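Lipase (Acinetobacter baumannii, PDB 4OPM) probably hydrolyses ester bonds of lipids such as triacylglycerols, as a putative lipase of the alpha/beta hydrolase fold. Local coordinates at residues A[163-168]-A[174-179]; A[51-56]-A[205-210]; A[8-13]-A[197-202]; A[117-122]-A[275-280]. One frame throughout, in Å; residues are numbered along the deposited sequence. Where two conformers were deposited one is given.

In the fold
Interactions 2 and 4 join loops or turns at strand ends to later segments, interaction 3 joins helix 9-19 to helix 190-220, and interaction 1 is a local contact between loop 163-168 and helix 173-181. Interactions 2 and 3 share helix 190-220, one of the helices inserted between strands 137-143 and 237-242; interaction 1 lies within that insertion, nested along the chain inside the loops that 2, 3 and 4 close. Interactions 2, 3 and 4 cross one another along the chain. Centres of 1 and 2 are about 12 Å apart, those of 3 and 4 about 20 Å. Interaction 4 holds the probable nucleophile elbow, whose Leu121 touches Gly52 and Leu53 of interaction 2.

Interaction 1 (A[163-168]-A[174-179]); sequences LKQLLV and FNYLLK
The forked end of Leu177 fills the hollow along the turn at Leu166 and Val168. CD1 sits closest, 3.4 Å from Leu166 O, and also rests on Leu166 CB at 3.8 Å, so the methyl lies against backbone and side chain together. The other branch, CD2, reaches Val168 CG2 at 3.9 Å. CG anti to the backbone N (chi1 178°) carries the fork toward the loop, and chi2 of 66° turns CD1 to Leu166 and CD2 mainly to Val168. The Leu177 side chain runs roughly perpendicular to those of Leu166 and Val168. Val168, described in one of its two deposited conformers, also pushes CG1 to 4.0 Å from Phe174 N.

On the flank, the Tyr176 ring meets the 3-10 turn obliquely, CE2 3.5 Å from Gln165 O, while Leu166 CD2 makes a looser approach to the same ring atom. The polar ends are joined through one water: it donates to Gln165 OE1 over 2.8 Å and lies 2.7 Å from Tyr176 OH, near the ring plane. No direct hydrogen bond joins the segments.

A 3-10 turn thus packs back on the helix that follows a short connection, within the insertion between strands 137-143 and 237-242 where alpha/beta hydrolases commonly carry a cap. Helix 155-158 meets Leu166 through Tyr156. Helix 190-220 takes Leu167 on Val211 and Phe174 on Met200, and its Glu197 accepts from Phe174 N.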
loop_
_atom_site.group_PDB
_atom_site.type_symbol
_atom_site.label_atom_id
_atom_site.label_comp_id
_atom_site.label_asym_id
_atom_site.label_seq_id
_atom_site.Cartn_x
_atom_site.Cartn_y
_atom_site.Cartn_z
ATOM N N LEU A 163 -7.298 -14.987 -5.929
ATOM C CA LEU A 163 -6.294 -13.931 -6.117
ATOM C C LEU A 163 -5.374 -14.273 -7.311
ATOM O O LEU A 163 -4.804 -13.369 -7.915
ATOM C CB LEU A 163 -5.448 -13.697 -4.846
ATOM C CG LEU A 163 -6.148 -13.050 -3.639
ATOM C CD1 LEU A 163 -5.226 -13.022 -2.439
ATOM C CD2 LEU A 163 -6.652 -11.631 -3.955
ATOM N N LYS A 164 -5.277 -15.570 -7.682
ATOM C CA LYS A 164 -4.475 -15.990 -8.837
ATOM C C LYS A 164 -5.032 -15.420 -10.157
ATOM O O LYS A 164 -4.260 -15.229 -11.096
ATOM C CB LYS A 164 -4.382 -17.519 -8.923
ATOM C CG LYS A 164 -3.524 -18.106 -7.815
ATOM C CD LYS A 164 -3.569 -19.626 -7.840
ATOM C CE LYS A 164 -2.755 -20.230 -6.726
ATOM N NZ LYS A 164 -1.300 -20.193 -7.032
ATOM N N GLN A 165 -6.363 -15.141 -10.221
ATOM C CA GLN A 165 -7.014 -14.568 -11.417
ATOM C C GLN A 165 -6.605 -13.111 -11.640
ATOM O O GLN A 165 -6.813 -12.570 -12.731
ATOM C CB GLN A 165 -8.545 -14.650 -11.296
ATOM C CG GLN A 165 -9.085 -16.087 -11.173
ATOM C CD GLN A 165 -10.588 -16.176 -11.238
ATOM O OE1 GLN A 165 -11.320 -15.198 -11.053
ATOM N NE2 GLN A 165 -11.083 -17.378 -11.459
ATOM N N LEU A 166 -6.046 -12.472 -10.599
ATOM C CA LEU A 166 -5.630 -11.070 -10.629
ATOM C C LEU A 166 -4.138 -10.906 -10.976
ATOM O O LEU A 166 -3.658 -9.768 -11.093
ATOM C CB LEU A 166 -5.945 -10.407 -9.272
ATOM C CG LEU A 166 -7.422 -10.412 -8.832
ATOM C CD1 LEU A 166 -7.585 -9.732 -7.496
ATOM C CD2 LEU A 166 -8.330 -9.778 -9.880
ATOM N N LEU A 167 -3.418 -12.030 -11.144
ATOM C CA LEU A 167 -1.996 -12.044 -11.507
ATOM C C LEU A 167 -1.791 -11.541 -12.929
ATOM O O LEU A 167 -2.529 -11.950 -13.830
ATOM C CB LEU A 167 -1.451 -13.473 -11.396
ATOM C CG LEU A 167 -0.730 -13.870 -10.121
ATOM C CD1 LEU A 167 -1.540 -13.575 -8.863
ATOM C CD2 LEU A 167 -0.358 -15.323 -10.168
ATOM N N VAL A 168 -0.795 -10.676 -13.142
ATOM C CA VAL A 168 -0.469 -10.157 -14.475
ATOM C C VAL A 168 0.728 -10.977 -14.989
ATOM O O VAL A 168 1.861 -10.728 -14.553
ATOM C CB VAL A 168 -0.199 -8.627 -14.475
ATOM C CG1 VAL A 168 0.150 -8.132 -15.880
ATOM C CG2 VAL A 168 -1.401 -7.851 -13.914
ATOM N N PHE A 174 -3.229 -6.908 -17.544
ATOM C CA PHE A 174 -3.278 -5.654 -16.787
ATOM C C PHE A 174 -4.639 -4.973 -16.955
ATOM O O PHE A 174 -5.191 -4.511 -15.956
ATOM C CB PHE A 174 -2.128 -4.717 -17.162
ATOM C CG PHE A 174 -1.939 -3.517 -16.258
ATOM C CD1 PHE A 174 -2.240 -3.589 -14.898
ATOM C CD2 PHE A 174 -1.395 -2.336 -16.752
ATOM C CE1 PHE A 174 -2.054 -2.479 -14.064
ATOM C CE2 PHE A 174 -1.211 -1.227 -15.918
ATOM C CZ PHE A 174 -1.540 -1.307 -14.582
ATOM N N ASN A 175 -5.206 -4.974 -18.180
ATOM C CA ASN A 175 -6.539 -4.416 -18.421
ATOM C C ASN A 175 -7.596 -5.149 -17.584
ATOM O O ASN A 175 -8.478 -4.498 -17.010
ATOM C CB ASN A 175 -6.913 -4.458 -19.901
ATOM C CG ASN A 175 -6.557 -3.178 -20.624
ATOM O OD1 ASN A 175 -5.830 -3.187 -21.619
ATOM N ND2 ASN A 175 -7.050 -2.040 -20.134
ATOM N N TYR A 176 -7.478 -6.491 -17.473
ATOM C CA TYR A 176 -8.401 -7.286 -16.658
ATOM C C TYR A 176 -8.299 -6.863 -15.181
ATOM O O TYR A 176 -9.321 -6.635 -14.520
ATOM C CB TYR A 176 -8.122 -8.801 -16.807
ATOM C CG TYR A 176 -9.062 -9.632 -15.959
ATOM C CD1 TYR A 176 -10.371 -9.876 -16.370
ATOM C CD2 TYR A 176 -8.677 -10.090 -14.700
ATOM C CE1 TYR A 176 -11.260 -10.587 -15.567
ATOM C CE2 TYR A 176 -9.558 -10.811 -13.891
ATOM C CZ TYR A 176 -10.850 -11.050 -14.327
ATOM O OH TYR A 176 -11.732 -11.746 -13.540
ATOM N N LEU A 177 -7.061 -6.757 -14.672
ATOM C CA LEU A 177 -6.810 -6.356 -13.283
ATOM C C LEU A 177 -7.420 -4.986 -12.983
ATOM O O LEU A 177 -8.106 -4.843 -11.966
ATOM C CB LEU A 177 -5.303 -6.339 -12.967
ATOM C CG LEU A 177 -4.924 -5.892 -11.545
ATOM C CD1 LEU A 177 -5.428 -6.885 -10.502
ATOM C CD2 LEU A 177 -3.428 -5.700 -11.412
ATOM N N LEU A 178 -7.204 -4.001 -13.872
ATOM C CA LEU A 178 -7.732 -2.641 -13.680
ATOM C C LEU A 178 -9.255 -2.643 -13.576
ATOM O O LEU A 178 -9.807 -1.879 -12.778
ATOM C CB LEU A 178 -7.297 -1.693 -14.804
ATOM C CG LEU A 178 -5.790 -1.468 -14.965
ATOM C CD1 LEU A 178 -5.486 -0.739 -16.258
ATOM C CD2 LEU A 178 -5.228 -0.692 -13.825
ATOM N N LYS A 179 -9.925 -3.525 -14.353
ATOM C CA LYS A 179 -11.390 -3.653 -14.343
ATOM C C LYS A 179 -11.887 -4.190 -12.998
ATOM O O LYS A 179 -13.041 -3.946 -12.636
ATOM C CB LYS A 179 -11.884 -4.556 -15.487
ATOM C CG LYS A 179 -11.868 -3.840 -16.840
ATOM C CD LYS A 179 -12.209 -4.778 -17.999
ATOM C CE LYS A 179 -12.510 -4.039 -19.289
ATOM N NZ LYS A 179 -11.287 -3.482 -19.926
HETATM O O HOH W 1 -11.015 -12.427 -11.074
#

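Interaction 2 (A[51-56]-A[205-210]); sequences HGLAGS and PQTQKL
Where Leu53 and Ala54 meet Thr207, no flat group takes part; the nearby flat side chain is the His51 imidazole, which holds the loop from within, through its bond to Gly52 O and its face against Gly55 and Ser56. That face carries Ser56 CA, about over its centre, and Gly55 C, nearer the rim. At the edge, ND1 donates to Gly52 O over 2.7 Å, in the ring plane to within 2° and directed at a lone pair of that carbonyl. NE2, at the other side of the imidazole, is hydrogen-bonded to Leu78 N. Gly52 O also receives Gly55 N at 3.0 Å, so two donors grip this carbonyl and fix a type II turn from Gly52 to Gly55. The His-Gly sequence following a sheet strand is consistent with the oxyanion-hole loop of alpha/beta hydrolases.

The turn offers its outer corner to the helix. Thr207 has CG2 anti to its N, which aims this methyl at the loop: it lies 3.8 Å from Ala54 CB and 4.0 Å from Leu53 CD1. Leu53 CD1 goes further and reaches Leu210 CB at 3.8 Å, so a single methyl touches two helix residues three positions apart, about one turn; the Leu53 and Leu210 side chains run past one another in opposite senses. No hydrogen bond spans the segments, and the contact is small and wholly apolar.

The loop leaves strand 46-50 and leads toward helix 61-64. Helix 190-220 lies over it, adding Val211 against Leu53 and Met200 against Ala54, while Tyr92 covers Leu210.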
loop_
_atom_site.group_PDB
_atom_site.type_symbol
_atom_site.label_atom_id
_atom_site.label_comp_id
_atom_site.label_asym_id
_atom_site.label_seq_id
_atom_site.Cartn_x
_atom_site.Cartn_y
_atom_site.Cartn_z
ATOM N N HIS A 51 2.633 0.252 -0.144
ATOM C CA HIS A 51 1.823 -0.187 -1.284
ATOM C C HIS A 51 1.293 -1.627 -1.076
ATOM O O HIS A 51 1.694 -2.320 -0.133
ATOM C CB HIS A 51 2.613 -0.077 -2.608
ATOM C CG HIS A 51 3.743 -1.054 -2.725
ATOM N ND1 HIS A 51 3.518 -2.394 -3.030
ATOM C CD2 HIS A 51 5.075 -0.856 -2.591
ATOM C CE1 HIS A 51 4.717 -2.957 -3.076
ATOM N NE2 HIS A 51 5.684 -2.068 -2.830
ATOM N N GLY A 52 0.432 -2.065 -1.989
ATOM C CA GLY A 52 -0.178 -3.389 -1.932
ATOM C C GLY A 52 0.444 -4.428 -2.845
ATOM O O GLY A 52 1.503 -4.195 -3.442
ATOM N N LEU A 53 -0.239 -5.582 -2.974
ATOM C CA LEU A 53 0.223 -6.742 -3.754
ATOM C C LEU A 53 0.427 -6.389 -5.220
ATOM O O LEU A 53 -0.470 -5.818 -5.832
ATOM C CB LEU A 53 -0.780 -7.901 -3.621
ATOM C CG LEU A 53 -0.551 -9.172 -4.464
ATOM C CD1 LEU A 53 0.677 -9.921 -4.021
ATOM C CD2 LEU A 53 -1.757 -10.088 -4.360
ATOM N N ALA A 54 1.624 -6.715 -5.762
ATOM C CA ALA A 54 2.058 -6.449 -7.151
ATOM C C ALA A 54 2.114 -4.942 -7.464
ATOM O O ALA A 54 2.333 -4.564 -8.614
ATOM C CB ALA A 54 1.158 -7.154 -8.164
ATOM N N GLY A 55 1.980 -4.105 -6.438
ATOM C CA GLY A 55 2.087 -2.658 -6.603
ATOM C C GLY A 55 3.529 -2.210 -6.516
ATOM O O GLY A 55 4.444 -3.020 -6.702
ATOM N N SER A 56 3.748 -0.914 -6.245
ATOM C CA SER A 56 5.095 -0.363 -6.085
ATOM C C SER A 56 5.002 0.977 -5.375
ATOM O O SER A 56 3.896 1.533 -5.225
ATOM C CB SER A 56 5.802 -0.216 -7.437
ATOM O OG SER A 56 5.379 0.950 -8.124
ATOM N N PRO A 205 6.774 -14.215 -11.202
ATOM C CA PRO A 205 7.191 -15.347 -10.349
ATOM C C PRO A 205 7.217 -14.982 -8.855
ATOM O O PRO A 205 6.878 -15.815 -8.011
ATOM C CB PRO A 205 8.600 -15.690 -10.863
ATOM C CG PRO A 205 8.657 -15.125 -12.244
ATOM C CD PRO A 205 7.814 -13.898 -12.212
ATOM N N GLN A 206 7.585 -13.724 -8.536
ATOM C CA GLN A 206 7.641 -13.246 -7.152
ATOM C C GLN A 206 6.222 -13.001 -6.621
ATOM O O GLN A 206 5.928 -13.400 -5.495
ATOM C CB GLN A 206 8.522 -12.001 -7.021
ATOM C CG GLN A 206 9.979 -12.259 -7.383
ATOM C CD GLN A 206 10.821 -11.029 -7.207
ATOM O OE1 GLN A 206 11.217 -10.680 -6.088
ATOM N NE2 GLN A 206 11.148 -10.369 -8.313
ATOM N N THR A 207 5.342 -12.386 -7.433
ATOM C CA THR A 207 3.949 -12.140 -7.059
ATOM C C THR A 207 3.244 -13.468 -6.764
ATOM O O THR A 207 2.485 -13.552 -5.797
ATOM C CB THR A 207 3.230 -11.355 -8.166
ATOM O OG1 THR A 207 4.041 -10.241 -8.542
ATOM C CG2 THR A 207 1.864 -10.852 -7.724
ATOM N N GLN A 208 3.512 -14.510 -7.584
ATOM C CA GLN A 208 2.934 -15.835 -7.387
ATOM C C GLN A 208 3.348 -16.388 -6.003
ATOM O O GLN A 208 2.504 -16.950 -5.296
ATOM C CB GLN A 208 3.363 -16.786 -8.526
ATOM C CG GLN A 208 2.766 -18.209 -8.445
ATOM C CD GLN A 208 1.258 -18.284 -8.654
ATOM O OE1 GLN A 208 0.456 -18.132 -7.721
ATOM N NE2 GLN A 208 0.842 -18.569 -9.877
ATOM N N LYS A 209 4.621 -16.181 -5.603
ATOM C CA LYS A 209 5.127 -16.640 -4.300
ATOM C C LYS A 209 4.395 -15.902 -3.165
ATOM O O LYS A 209 3.990 -16.538 -2.192
ATOM C CB LYS A 209 6.653 -16.446 -4.186
ATOM C CG LYS A 209 7.438 -17.433 -5.032
ATOM C CD LYS A 209 8.931 -17.152 -4.994
ATOM C CE LYS A 209 9.704 -18.276 -5.638
ATOM N NZ LYS A 209 11.163 -18.005 -5.634
ATOM N N LEU A 210 4.209 -14.576 -3.320
ATOM C CA LEU A 210 3.494 -13.728 -2.360
ATOM C C LEU A 210 2.061 -14.246 -2.174
ATOM O O LEU A 210 1.611 -14.440 -1.044
ATOM C CB LEU A 210 3.485 -12.262 -2.848
ATOM C CG LEU A 210 4.721 -11.440 -2.522
ATOM C CD1 LEU A 210 4.992 -10.399 -3.605
ATOM C CD2 LEU A 210 4.568 -10.749 -1.180
#

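Interaction 3 (A[8-13]-A[197-202]); sequences SFQTIL and EKLMIN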
loop_
_atom_site.group_PDB
_atom_site.type_symbol
_atom_site.label_atom_id
_atom_site.label_comp_id
_atom_site.label_asym_id
_atom_site.label_seq_id
_atom_site.Cartn_x
_atom_site.Cartn_y
_atom_site.Cartn_z
ATOM N N SER A 8 11.424 6.915 -22.706
ATOM C CA SER A 8 11.450 5.689 -21.928
ATOM C C SER A 8 10.400 5.804 -20.811
ATOM O O SER A 8 10.300 6.861 -20.186
ATOM C CB SER A 8 12.836 5.486 -21.335
ATOM O OG SER A 8 12.780 4.523 -20.297
ATOM N N PHE A 9 9.652 4.730 -20.528
ATOM C CA PHE A 9 8.672 4.737 -19.444
ATOM C C PHE A 9 9.361 4.978 -18.094
ATOM O O PHE A 9 8.788 5.647 -17.229
ATOM C CB PHE A 9 7.874 3.434 -19.408
ATOM C CG PHE A 9 6.784 3.401 -18.357
ATOM C CD1 PHE A 9 5.693 4.255 -18.438
ATOM C CD2 PHE A 9 6.834 2.492 -17.305
ATOM C CE1 PHE A 9 4.666 4.195 -17.490
ATOM C CE2 PHE A 9 5.806 2.433 -16.355
ATOM C CZ PHE A 9 4.732 3.292 -16.451
ATOM N N GLN A 10 10.615 4.484 -17.938
ATOM C CA GLN A 10 11.386 4.704 -16.713
ATOM C C GLN A 10 11.623 6.209 -16.498
ATOM O O GLN A 10 11.523 6.668 -15.359
ATOM C CB GLN A 10 12.715 3.935 -16.762
ATOM C CG GLN A 10 12.538 2.415 -16.600
ATOM C CD GLN A 10 11.838 2.040 -15.300
ATOM O OE1 GLN A 10 10.838 1.323 -15.296
ATOM N NE2 GLN A 10 12.314 2.546 -14.174
ATOM N N THR A 11 11.867 6.976 -17.592
ATOM C CA THR A 11 12.058 8.438 -17.552
ATOM C C THR A 11 10.742 9.099 -17.103
ATOM O O THR A 11 10.784 10.046 -16.310
ATOM C CB THR A 11 12.554 8.963 -18.920
ATOM O OG1 THR A 11 13.786 8.318 -19.232
ATOM C CG2 THR A 11 12.767 10.481 -18.937
ATOM N N ILE A 12 9.588 8.578 -17.571
ATOM C CA ILE A 12 8.256 9.081 -17.172
ATOM C C ILE A 12 8.088 8.903 -15.655
ATOM O O ILE A 12 7.710 9.853 -14.978
ATOM C CB ILE A 12 7.103 8.383 -17.954
ATOM C CG1 ILE A 12 7.161 8.674 -19.479
ATOM C CG2 ILE A 12 5.707 8.678 -17.344
ATOM C CD1 ILE A 12 6.977 10.195 -19.913
ATOM N N LEU A 13 8.412 7.701 -15.128
ATOM C CA LEU A 13 8.310 7.426 -13.693
ATOM C C LEU A 13 9.204 8.379 -12.905
ATOM O O LEU A 13 8.760 8.925 -11.898
ATOM C CB LEU A 13 8.653 5.966 -13.373
ATOM C CG LEU A 13 7.645 4.927 -13.865
ATOM C CD1 LEU A 13 8.158 3.520 -13.609
ATOM C CD2 LEU A 13 6.289 5.099 -13.177
ATOM N N GLU A 197 2.424 -2.995 -17.638
ATOM C CA GLU A 197 2.072 -4.423 -17.709
ATOM C C GLU A 197 3.324 -5.293 -17.835
ATOM O O GLU A 197 3.434 -6.313 -17.145
ATOM C CB GLU A 197 1.134 -4.671 -18.890
ATOM C CG GLU A 197 0.755 -6.130 -19.098
ATOM C CD GLU A 197 -0.260 -6.288 -20.207
ATOM O OE1 GLU A 197 0.086 -6.001 -21.375
ATOM O OE2 GLU A 197 -1.422 -6.632 -19.900
ATOM N N LYS A 198 4.271 -4.891 -18.715
ATOM C CA LYS A 198 5.522 -5.629 -18.917
ATOM C C LYS A 198 6.332 -5.738 -17.612
ATOM O O LYS A 198 6.820 -6.821 -17.315
ATOM C CB LYS A 198 6.367 -4.984 -20.032
ATOM C CG LYS A 198 7.664 -5.730 -20.376
ATOM C CD LYS A 198 7.440 -7.197 -20.776
ATOM C CE LYS A 198 8.662 -7.822 -21.404
ATOM N NZ LYS A 198 9.803 -7.937 -20.453
ATOM N N LEU A 199 6.403 -4.656 -16.811
ATOM C CA LEU A 199 7.119 -4.657 -15.521
ATOM C C LEU A 199 6.464 -5.630 -14.545
ATOM O O LEU A 199 7.154 -6.370 -13.846
ATOM C CB LEU A 199 7.176 -3.247 -14.909
ATOM C CG LEU A 199 7.995 -2.201 -15.698
ATOM C CD1 LEU A 199 7.759 -0.798 -15.151
ATOM C CD2 LEU A 199 9.471 -2.530 -15.682
HETATM N N MSE A 200 5.123 -5.660 -14.544
HETATM C CA MSE A 200 4.382 -6.576 -13.678
HETATM C C MSE A 200 4.590 -8.044 -14.110
HETATM O O MSE A 200 4.817 -8.903 -13.246
HETATM C CB MSE A 200 2.914 -6.191 -13.677
HETATM C CG MSE A 200 2.670 -4.806 -13.099
HETATM SE SE MSE A 200 0.805 -4.382 -13.148
HETATM C CE MSE A 200 0.254 -5.404 -11.531
ATOM N N ILE A 201 4.602 -8.313 -15.448
ATOM C CA ILE A 201 4.847 -9.656 -15.993
ATOM C C ILE A 201 6.245 -10.136 -15.540
ATOM O O ILE A 201 6.410 -11.312 -15.182
ATOM C CB ILE A 201 4.677 -9.701 -17.545
ATOM C CG1 ILE A 201 3.188 -9.530 -17.955
ATOM C CG2 ILE A 201 5.262 -11.007 -18.151
ATOM C CD1 ILE A 201 2.947 -9.261 -19.452
ATOM N N ASN A 202 7.239 -9.222 -15.526
ATOM C CA ASN A 202 8.609 -9.555 -15.110
ATOM C C ASN A 202 8.684 -9.927 -13.618
ATOM O O ASN A 202 9.531 -10.735 -13.243
ATOM C CB ASN A 202 9.568 -8.404 -15.412
ATOM C CG ASN A 202 9.831 -8.177 -16.887
ATOM O OD1 ASN A 202 9.593 -9.041 -17.737
ATOM N ND2 ASN A 202 10.343 -7.004 -17.224
#
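Leu199 is the meeting point of a sparse helix-helix contact, in which the start of helix 9-19 touches helix 190-220, part of the insertion between strands 137-143 and 237-242 where alpha/beta hydrolases commonly carry a cap. Traced outward from CB, the Leu199 side chain gains its contacts only at the methyls. Leu199 CB, still 5.9 Å from Gln10 OE1, touches nothing in 8-13. Leu199 CG is anti to the carbonyl carbon (chi1 -65°) and remains 4.5 Å from Gln10 OE1. CD1 of Leu199 approaches Gln10 OE1 to 3.7 Å and Phe9 CE2 to 4.0 Å, the latter at the edge of the ring and near its plane; CD2 has Gln10 OE1 at 4.1 Å.

The amide oxygen is therefore a van der Waals neighbour here, with no hydrogen bond across the segments. Gln10 comes from the direction opposite to Leu199, its chain bent at chi2 (-58°), which turns the amide toward the leucine. The Phe9 ring carries Leu13 CG on one face, toward the rim, and also touches Ala195 and Gln196 of the long helix. Ser8 caps the short helix weakly, its OG accepting from Gln10 N.

The other helix is stitched along its own surface: Lys198 NZ donates to Asn202 OD1 over 2.9 Å, in the carbonyl plane and on a lone pair.

Interaction 4 (A[117-122]-A[275-280]); sequences AGHSLG and MPILEA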
loop_
_atom_site.group_PDB
_atom_site.type_symbol
_atom_site.label_atom_id
_atom_site.label_comp_id
_atom_site.label_asym_id
_atom_site.label_seq_id
_atom_site.Cartn_x
_atom_site.Cartn_y
_atom_site.Cartn_z
ATOM N N ALA A 117 0.732 4.529 6.673
ATOM C CA ALA A 117 -0.418 4.380 5.779
ATOM C C ALA A 117 -0.214 3.143 4.940
ATOM O O ALA A 117 0.902 2.869 4.498
ATOM C CB ALA A 117 -0.599 5.603 4.894
ATOM N N GLY A 118 -1.281 2.396 4.743
ATOM C CA GLY A 118 -1.208 1.167 3.967
ATOM C C GLY A 118 -2.381 0.992 3.035
ATOM O O GLY A 118 -3.532 1.184 3.435
ATOM N N HIS A 119 -2.093 0.644 1.779
ATOM C CA HIS A 119 -3.129 0.345 0.804
ATOM C C HIS A 119 -3.221 -1.169 0.615
ATOM O O HIS A 119 -2.204 -1.805 0.323
ATOM C CB HIS A 119 -2.865 1.041 -0.557
ATOM C CG HIS A 119 -3.831 0.600 -1.627
ATOM N ND1 HIS A 119 -3.393 0.018 -2.802
ATOM C CD2 HIS A 119 -5.188 0.600 -1.617
ATOM C CE1 HIS A 119 -4.489 -0.311 -3.467
ATOM N NE2 HIS A 119 -5.592 0.014 -2.786
ATOM N N SER A 120 -4.449 -1.742 0.706
ATOM C CA SER A 120 -4.706 -3.157 0.397
ATOM C C SER A 120 -3.783 -4.083 1.248
ATOM O O SER A 120 -3.864 -4.007 2.476
ATOM C CB SER A 120 -4.542 -3.373 -1.112
ATOM O OG SER A 120 -5.083 -4.606 -1.556
ATOM N N LEU A 121 -2.884 -4.901 0.633
ATOM C CA LEU A 121 -1.947 -5.743 1.396
ATOM C C LEU A 121 -1.013 -4.865 2.273
ATOM O O LEU A 121 -0.566 -5.293 3.343
ATOM C CB LEU A 121 -1.129 -6.635 0.448
ATOM C CG LEU A 121 -0.182 -7.635 1.095
ATOM C CD1 LEU A 121 -0.948 -8.637 1.973
ATOM C CD2 LEU A 121 0.607 -8.354 0.040
ATOM N N GLY A 122 -0.769 -3.636 1.824
ATOM C CA GLY A 122 0.015 -2.672 2.589
ATOM C C GLY A 122 -0.670 -2.330 3.897
ATOM O O GLY A 122 -0.001 -2.097 4.902
HETATM N N MSE A 275 -8.775 1.193 -5.265
HETATM C CA MSE A 275 -7.553 2.009 -5.246
HETATM C C MSE A 275 -7.836 3.536 -5.173
HETATM O O MSE A 275 -7.451 4.295 -6.080
HETATM C CB MSE A 275 -6.697 1.657 -6.482
HETATM C CG MSE A 275 -5.252 1.986 -6.317
HETATM SE SE MSE A 275 -4.216 0.665 -7.284
HETATM C CE MSE A 275 -2.534 1.113 -6.489
ATOM N N PRO A 276 -8.401 4.048 -4.040
ATOM C CA PRO A 276 -8.627 5.510 -3.930
ATOM C C PRO A 276 -7.367 6.371 -4.101
ATOM O O PRO A 276 -7.478 7.507 -4.554
ATOM C CB PRO A 276 -9.155 5.670 -2.502
ATOM C CG PRO A 276 -9.819 4.370 -2.195
ATOM C CD PRO A 276 -8.912 3.350 -2.837
ATOM N N ILE A 277 -6.174 5.842 -3.741
ATOM C CA ILE A 277 -4.913 6.591 -3.849
ATOM C C ILE A 277 -4.587 6.962 -5.319
ATOM O O ILE A 277 -3.863 7.939 -5.549
ATOM C CB ILE A 277 -3.743 5.885 -3.149
ATOM C CG1 ILE A 277 -3.404 4.519 -3.806
ATOM C CG2 ILE A 277 -4.059 5.748 -1.635
ATOM C CD1 ILE A 277 -2.083 3.858 -3.301
ATOM N N LEU A 278 -5.133 6.212 -6.295
ATOM C CA LEU A 278 -4.960 6.532 -7.728
ATOM C C LEU A 278 -6.273 6.998 -8.366
ATOM O O LEU A 278 -6.233 7.719 -9.362
ATOM C CB LEU A 278 -4.408 5.326 -8.512
ATOM C CG LEU A 278 -2.934 4.926 -8.250
ATOM C CD1 LEU A 278 -2.540 3.768 -9.152
ATOM C CD2 LEU A 278 -1.982 6.072 -8.513
ATOM N N GLU A 279 -7.432 6.612 -7.792
ATOM C CA GLU A 279 -8.738 6.987 -8.373
ATOM C C GLU A 279 -9.269 8.339 -7.863
ATOM O O GLU A 279 -10.116 8.946 -8.527
ATOM C CB GLU A 279 -9.793 5.928 -8.030
ATOM C CG GLU A 279 -9.528 4.533 -8.583
ATOM C CD GLU A 279 -10.564 3.524 -8.114
ATOM O OE1 GLU A 279 -11.753 3.675 -8.485
ATOM O OE2 GLU A 279 -10.200 2.616 -7.328
ATOM N N ALA A 280 -8.850 8.763 -6.662
ATOM C CA ALA A 280 -9.402 9.971 -6.016
ATOM C C ALA A 280 -8.400 10.584 -5.028
ATOM O O ALA A 280 -8.757 10.856 -3.875
ATOM C CB ALA A 280 -10.697 9.590 -5.292
#
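The probable nucleophile elbow, Gly118 to Gly122 between strand 114-119 and helix 121-132, meets Met275 and Ile277 through His119. Ser120 shows the strained backbone of such an elbow (phi 56°, psi -118°), and its OG is hydrogen-bonded to His274 NE2, the Ser-His pair expected of a Ser-His-Asp triad.

The His119 side chain crosses that of Met275 at about a right angle, at the start of 275-280. Its NE2 is 3.7 Å from Met275 CA, and CE1 is 3.7 Å from Met275 CG; the selenium of this selenomethionine stands 4.9 Å from the ring centre, an oblique approach. Met275 was deposited in two conformers, so the tail contacts hold for one of them. Ile277 CD1 packs at 4.0 Å from His119 CB, while Ser120 CB lies over the centre of a ring face.

The start of the helix is pinned by Met275 N, which donates to Glu279 OE2 over 2.9 Å; the other oxygen, OE1, accepts from Phe183, Asn184 and Gly273 N.

His119 is thus a buried imidazole wedged by apolar atoms. Its NE2 bond to His274 O probably helps fix the backbone of the likely catalytic histidine.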